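Local coordinates for protein neurotoxin (Clostridium botulinum, PDB 3N7L) that probably binds gangliosides on nerve-cell membranes, as the receptor-binding domain of a mosaic serotype D/C botulinum neurotoxin, at residues Ile126-Asp131 against Ala137-Trp142; Arg287-Thr292 against Glu341-Gly346. All coordinates share one frame; numbering follows the deposited sequence.

Contact 1 of 2, residues Ile126-Asp131 against Ala137-Trp142; sequences INFSYD and AGYNKW
Three aromatic side chains, Phe128, Tyr130 and Tyr139, carry this contact, and no hydrogen bond crosses it. The closest fit is between Tyr130 and Tyr139. CB of Tyr139 sits over the centre of the Tyr130 ring, 3.5 Å from its centroid, a CH-pi contact on one face. In return CB of Tyr130 lies 3.5 Å from CD1 of Tyr139. The two side chains run past each other in opposite directions, so their rings, tilted by 25°, are slid apart and hardly overlap. With its CG between backbone N and carbonyl carbon (chi1 73°), Tyr130 turns the face of its ring to CB of Tyr139.

Phe128 meets Tyr139 differently, in a T-shaped pair: the Phe128 edge points at the Tyr139 face, with the ring centroids 5.9 Å apart and the planes at 75°. CZ of Phe128 leads, arriving near the hydroxyl end of Tyr139, 4.1 Å from its OH.

Asn140 is bonded through both ends of its amide: ND2 donates to Ala137 O at 3.0 Å, approaching from above the carbonyl plane, while OD1 accepts from the backbone N of Lys83 and of Trp84, outside the segment. Tyr139 itself is the centre of an inverse gamma turn.

Aromatic side chains, ring and CB alike, therefore join the end of strand 122-129 to the loop leading into strand 143-150, within the lectin-like N-terminal half; the buried contact depends on shape and dispersion rather than charge.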
loop_
_atom_site.group_PDB
_atom_site.type_symbol
_atom_site.label_atom_id
_atom_site.label_comp_id
_atom_site.label_asym_id
_atom_site.label_seq_id
_atom_site.Cartn_x
_atom_site.Cartn_y
_atom_site.Cartn_z
ATOM N N ILE A 126 7.707 18.572 -11.178
ATOM C CA ILE A 126 7.920 18.318 -9.770
ATOM C C ILE A 126 7.836 16.795 -9.649
ATOM O O ILE A 126 7.223 16.138 -10.499
ATOM C CB ILE A 126 6.825 19.031 -8.948
ATOM C CG1 ILE A 126 7.121 18.913 -7.457
ATOM C CG2 ILE A 126 5.457 18.461 -9.291
ATOM C CD1 ILE A 126 6.184 19.748 -6.597
ATOM N N ASN A 127 8.451 16.214 -8.625
ATOM C CA ASN A 127 8.399 14.763 -8.516
ATOM C C ASN A 127 8.465 14.177 -7.123
ATOM O O ASN A 127 8.777 14.851 -6.145
ATOM C CB ASN A 127 9.528 14.126 -9.339
ATOM C CG ASN A 127 10.896 14.314 -8.698
ATOM O OD1 ASN A 127 11.679 15.168 -9.114
ATOM N ND2 ASN A 127 11.183 13.520 -7.675
ATOM N N PHE A 128 8.155 12.888 -7.073
ATOM C CA PHE A 128 8.214 12.084 -5.866
ATOM C C PHE A 128 9.113 10.910 -6.239
ATOM O O PHE A 128 8.876 10.252 -7.247
ATOM C CB PHE A 128 6.827 11.550 -5.490
ATOM C CG PHE A 128 6.859 10.289 -4.653
ATOM C CD1 PHE A 128 7.591 10.236 -3.471
ATOM C CD2 PHE A 128 6.134 9.162 -5.040
ATOM C CE1 PHE A 128 7.601 9.079 -2.679
ATOM C CE2 PHE A 128 6.136 7.999 -4.254
ATOM C CZ PHE A 128 6.873 7.963 -3.071
ATOM N N SER A 129 10.158 10.671 -5.459
ATOM C CA SER A 129 11.027 9.530 -5.719
ATOM C C SER A 129 10.923 8.639 -4.480
ATOM O O SER A 129 11.205 9.079 -3.364
ATOM C CB SER A 129 12.479 9.969 -5.963
ATOM O OG SER A 129 13.033 10.641 -4.850
ATOM N N TYR A 130 10.493 7.397 -4.663
ATOM C CA TYR A 130 10.350 6.514 -3.518
ATOM C C TYR A 130 11.694 6.061 -2.950
ATOM O O TYR A 130 12.707 6.051 -3.652
ATOM C CB TYR A 130 9.448 5.315 -3.870
ATOM C CG TYR A 130 10.028 4.250 -4.783
ATOM C CD1 TYR A 130 9.588 4.117 -6.105
ATOM C CD2 TYR A 130 10.943 3.312 -4.297
ATOM C CE1 TYR A 130 10.040 3.062 -6.918
ATOM C CE2 TYR A 130 11.401 2.258 -5.096
ATOM C CZ TYR A 130 10.945 2.133 -6.399
ATOM O OH TYR A 130 11.374 1.067 -7.163
ATOM N N ASP A 131 11.700 5.721 -1.663
ATOM C CA ASP A 131 12.914 5.274 -0.984
ATOM C C ASP A 131 13.262 3.857 -1.435
ATOM O O ASP A 131 12.606 2.893 -1.040
ATOM C CB ASP A 131 12.702 5.292 0.531
ATOM C CG ASP A 131 13.966 4.969 1.297
ATOM O OD1 ASP A 131 14.687 4.028 0.898
ATOM O OD2 ASP A 131 14.234 5.647 2.307
ATOM N N ALA A 137 11.911 -4.768 -3.190
ATOM C CA ALA A 137 11.130 -5.605 -4.091
ATOM C C ALA A 137 10.243 -4.771 -5.011
ATOM O O ALA A 137 9.398 -5.308 -5.731
ATOM C CB ALA A 137 10.280 -6.584 -3.287
ATOM N N GLY A 138 10.449 -3.457 -4.988
ATOM C CA GLY A 138 9.667 -2.561 -5.814
ATOM C C GLY A 138 8.590 -1.846 -5.016
ATOM O O GLY A 138 8.091 -2.369 -4.020
ATOM N N TYR A 139 8.238 -0.638 -5.438
ATOM C CA TYR A 139 7.197 0.126 -4.760
ATOM C C TYR A 139 5.887 -0.320 -5.421
ATOM O O TYR A 139 5.350 0.372 -6.282
ATOM C CB TYR A 139 7.427 1.622 -4.981
ATOM C CG TYR A 139 6.673 2.507 -4.024
ATOM C CD1 TYR A 139 7.223 2.865 -2.790
ATOM C CD2 TYR A 139 5.405 2.988 -4.345
ATOM C CE1 TYR A 139 6.524 3.687 -1.900
ATOM C CE2 TYR A 139 4.698 3.805 -3.466
ATOM C CZ TYR A 139 5.260 4.153 -2.249
ATOM O OH TYR A 139 4.559 4.975 -1.395
ATOM N N ASN A 140 5.376 -1.480 -5.013
ATOM C CA ASN A 140 4.172 -2.033 -5.625
ATOM C C ASN A 140 2.892 -1.893 -4.813
ATOM O O ASN A 140 1.935 -2.651 -5.002
ATOM C CB ASN A 140 4.423 -3.507 -5.949
ATOM C CG ASN A 140 5.842 -3.752 -6.421
ATOM O OD1 ASN A 140 6.346 -3.041 -7.290
ATOM N ND2 ASN A 140 6.493 -4.751 -5.849
ATOM N N LYS A 141 2.865 -0.909 -3.926
ATOM C CA LYS A 141 1.702 -0.697 -3.088
ATOM C C LYS A 141 0.789 0.420 -3.582
ATOM O O LYS A 141 1.181 1.269 -4.385
ATOM C CB LYS A 141 2.160 -0.386 -1.659
ATOM C CG LYS A 141 2.974 0.894 -1.528
ATOM C CD LYS A 141 3.718 0.962 -0.189
ATOM C CE LYS A 141 4.782 -0.137 -0.079
ATOM N NZ LYS A 141 5.477 -0.169 1.248
ATOM N N TRP A 142 -0.448 0.398 -3.108
ATOM C CA TRP A 142 -1.397 1.440 -3.447
ATOM C C TRP A 142 -0.915 2.704 -2.740
ATOM O O TRP A 142 -0.459 2.632 -1.596
ATOM C CB TRP A 142 -2.785 1.106 -2.893
ATOM C CG TRP A 142 -3.667 0.282 -3.774
ATOM C CD1 TRP A 142 -4.000 -1.035 -3.606
ATOM C CD2 TRP A 142 -4.398 0.740 -4.916
ATOM N NE1 TRP A 142 -4.898 -1.419 -4.568
ATOM C CE2 TRP A 142 -5.162 -0.350 -5.387
ATOM C CE3 TRP A 142 -4.483 1.970 -5.586
ATOM C CZ2 TRP A 142 -6.005 -0.250 -6.500
ATOM C CZ3 TRP A 142 -5.314 2.074 -6.692
ATOM C CH2 TRP A 142 -6.069 0.966 -7.140
#

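Contact 2 of 2, residues Arg287-Thr292 against Glu341-Gly346; sequences RIRGNT and EIRKYG. With SO4 (sulfate ion), chain C.
A classic beta bulge in the C-terminal, beta-trefoil half supplies one side of this contact: Ile288 and Arg289 both face Val302 where the chain turns a corner after strand 283-287. The other side is the short helix 339-345, which offers Arg343. Ile288 turns toward the helix, and its CG2, anti to the backbone N, comes to 3.7 Å from NH1 of Arg343. Ile288 and Ile342 both also touch Tyr304 of strand 302-308.

Further out, Arg289 stretches from CG to NE, whereas Arg343 bends at chi3 (80°). The two side chains cross at about a right angle, their guanidinium planes 55° apart. NH2 of Arg343 lies at the edge of the Arg289 guanidinium, near its plane and 3.1 Å from NH2 of Arg289. Both groups are donors and probably both charged, so no hydrogen bond forms, and the approach is likely to cost energy unless solvent screens it.

Arg287 folds back within its own segment, its NH2 giving a nearly straight bond (168°) to Gly290 O. At the far end sits a sulfate, probably from the crystallisation liquor, with Asn231 ND2 among its hydrogen-bond partners; its O1 takes a hydrogen bond from Thr292 OG1 at 3.2 Å and a weak one from Thr292 N at 3.4 Å.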
loop_
_atom_site.group_PDB
_atom_site.type_symbol
_atom_site.label_atom_id
_atom_site.label_comp_id
_atom_site.label_asym_id
_atom_site.label_seq_id
_atom_site.Cartn_x
_atom_site.Cartn_y
_atom_site.Cartn_z
ATOM N N ARG A 287 -10.397 -16.412 11.601
ATOM C CA ARG A 287 -11.256 -15.595 12.445
ATOM C C ARG A 287 -11.922 -16.316 13.617
ATOM O O ARG A 287 -12.380 -17.451 13.488
ATOM C CB ARG A 287 -12.314 -14.955 11.549
ATOM C CG ARG A 287 -13.497 -14.325 12.236
ATOM C CD ARG A 287 -14.507 -13.924 11.168
ATOM N NE ARG A 287 -15.841 -13.692 11.708
ATOM C CZ ARG A 287 -16.213 -12.577 12.325
ATOM N NH1 ARG A 287 -15.346 -11.583 12.479
ATOM N NH2 ARG A 287 -17.450 -12.459 12.786
ATOM N N ILE A 288 -11.963 -15.644 14.766
ATOM C CA ILE A 288 -12.617 -16.185 15.952
ATOM C C ILE A 288 -13.805 -15.286 16.310
ATOM O O ILE A 288 -14.921 -15.772 16.488
ATOM C CB ILE A 288 -11.673 -16.247 17.166
ATOM C CG1 ILE A 288 -10.464 -17.128 16.851
ATOM C CG2 ILE A 288 -12.422 -16.812 18.370
ATOM C CD1 ILE A 288 -9.386 -17.083 17.931
ATOM N N ARG A 289 -13.562 -13.981 16.414
ATOM C CA ARG A 289 -14.620 -13.019 16.744
ATOM C C ARG A 289 -14.514 -11.723 15.942
ATOM O O ARG A 289 -13.417 -11.294 15.587
ATOM C CB ARG A 289 -14.591 -12.663 18.233
ATOM C CG ARG A 289 -15.184 -13.708 19.158
ATOM C CD ARG A 289 -15.334 -13.149 20.571
ATOM N NE ARG A 289 -16.058 -14.060 21.459
ATOM C CZ ARG A 289 -15.587 -15.230 21.883
ATOM N NH1 ARG A 289 -16.320 -15.991 22.688
ATOM N NH2 ARG A 289 -14.382 -15.638 21.511
ATOM N N GLY A 290 -15.664 -11.100 15.678
ATOM C CA GLY A 290 -15.698 -9.848 14.935
ATOM C C GLY A 290 -17.096 -9.402 14.524
ATOM O O GLY A 290 -17.976 -10.235 14.293
ATOM N N ASN A 291 -17.305 -8.088 14.429
ATOM C CA ASN A 291 -18.601 -7.532 14.029
ATOM C C ASN A 291 -19.026 -8.058 12.660
ATOM O O ASN A 291 -19.838 -8.976 12.558
ATOM C CB ASN A 291 -18.537 -6.002 13.973
ATOM C CG ASN A 291 -18.568 -5.359 15.350
ATOM O OD1 ASN A 291 -17.723 -5.637 16.201
ATOM N ND2 ASN A 291 -19.546 -4.486 15.570
ATOM N N THR A 292 -18.472 -7.462 11.609
ATOM C CA THR A 292 -18.778 -7.866 10.242
ATOM C C THR A 292 -18.145 -9.226 9.958
ATOM O O THR A 292 -17.116 -9.571 10.537
ATOM C CB THR A 292 -18.228 -6.844 9.230
ATOM O OG1 THR A 292 -18.669 -5.530 9.595
ATOM C CG2 THR A 292 -18.717 -7.164 7.819
ATOM N N GLU A 341 -6.736 -24.858 23.302
ATOM C CA GLU A 341 -5.387 -24.371 23.569
ATOM C C GLU A 341 -5.106 -23.084 22.793
ATOM O O GLU A 341 -4.434 -22.180 23.290
ATOM C CB GLU A 341 -4.350 -25.438 23.209
ATOM C CG GLU A 341 -4.466 -26.710 24.038
ATOM C CD GLU A 341 -4.489 -26.430 25.531
ATOM O OE1 GLU A 341 -3.505 -25.854 26.044
ATOM O OE2 GLU A 341 -5.493 -26.778 26.194
ATOM N N ILE A 342 -5.622 -23.003 21.571
ATOM C CA ILE A 342 -5.427 -21.808 20.757
ATOM C C ILE A 342 -6.073 -20.586 21.419
ATOM O O ILE A 342 -5.494 -19.501 21.448
ATOM C CB ILE A 342 -6.029 -21.988 19.346
ATOM C CG1 ILE A 342 -5.230 -23.045 18.575
ATOM C CG2 ILE A 342 -6.039 -20.649 18.604
ATOM C CD1 ILE A 342 -5.767 -23.340 17.184
ATOM N N ARG A 343 -7.269 -20.775 21.964
ATOM C CA ARG A 343 -7.988 -19.681 22.610
ATOM C C ARG A 343 -7.222 -19.118 23.804
ATOM O O ARG A 343 -7.320 -17.927 24.110
ATOM C CB ARG A 343 -9.373 -20.161 23.057
ATOM C CG ARG A 343 -10.230 -20.684 21.912
ATOM C CD ARG A 343 -11.538 -21.275 22.415
ATOM N NE ARG A 343 -12.522 -20.239 22.701
ATOM C CZ ARG A 343 -13.200 -19.576 21.766
ATOM N NH1 ARG A 343 -13.005 -19.846 20.482
ATOM N NH2 ARG A 343 -14.068 -18.635 22.115
ATOM N N LYS A 344 -6.444 -19.967 24.465
ATOM C CA LYS A 344 -5.683 -19.530 25.631
ATOM C C LYS A 344 -4.260 -19.073 25.343
ATOM O O LYS A 344 -3.747 -18.177 26.016
ATOM C CB LYS A 344 -5.632 -20.646 26.678
ATOM C CG LYS A 344 -6.997 -21.033 27.231
ATOM C CD LYS A 344 -6.889 -22.120 28.282
ATOM C CE LYS A 344 -6.334 -23.406 27.697
ATOM N NZ LYS A 344 -6.382 -24.516 28.690
ATOM N N TYR A 345 -3.613 -19.676 24.350
ATOM C CA TYR A 345 -2.230 -19.318 24.070
ATOM C C TYR A 345 -1.893 -18.773 22.688
ATOM O O TYR A 345 -0.753 -18.371 22.458
ATOM C CB TYR A 345 -1.337 -20.524 24.351
ATOM C CG TYR A 345 -1.604 -21.153 25.693
ATOM C CD1 TYR A 345 -1.496 -20.405 26.866
ATOM C CD2 TYR A 345 -1.991 -22.488 25.794
ATOM C CE1 TYR A 345 -1.767 -20.971 28.109
ATOM C CE2 TYR A 345 -2.265 -23.067 27.031
ATOM C CZ TYR A 345 -2.152 -22.301 28.184
ATOM O OH TYR A 345 -2.423 -22.868 29.407
ATOM N N GLY A 346 -2.859 -18.748 21.777
ATOM C CA GLY A 346 -2.560 -18.260 20.439
ATOM C C GLY A 346 -3.585 -17.370 19.765
ATOM O O GLY A 346 -3.606 -17.275 18.539
HETATM S S SO4 C . -16.564 -3.258 11.893
HETATM O O1 SO4 C . -16.487 -4.721 11.841
HETATM O O2 SO4 C . -17.752 -2.801 11.154
HETATM O O3 SO4 C . -15.348 -2.644 11.284
HETATM O O4 SO4 C . -16.638 -2.845 13.308
#

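How the contacts relate
The two contacts belong to different halves of the receptor-binding domain and share no strand or helix. Contact 1 is buried near the middle of the chain and local in sequence, tying a strand to the loop that follows it; contact 2 lies at the surface, its centre about 26 Å from the centre of the chain, and brings together a bulge and a helix 49 residues apart. The centres of contact 1 and contact 2 are about 36 Å apart. Chemistry follows place: aromatic faces and edges fill the buried site, whereas the outer one has a small aliphatic touch beside two arginines. Contact 1 also borders the other half, since Lys141 NZ hydrogen-bonds to Asp357 O, and Trp142 O to Tyr359 OH.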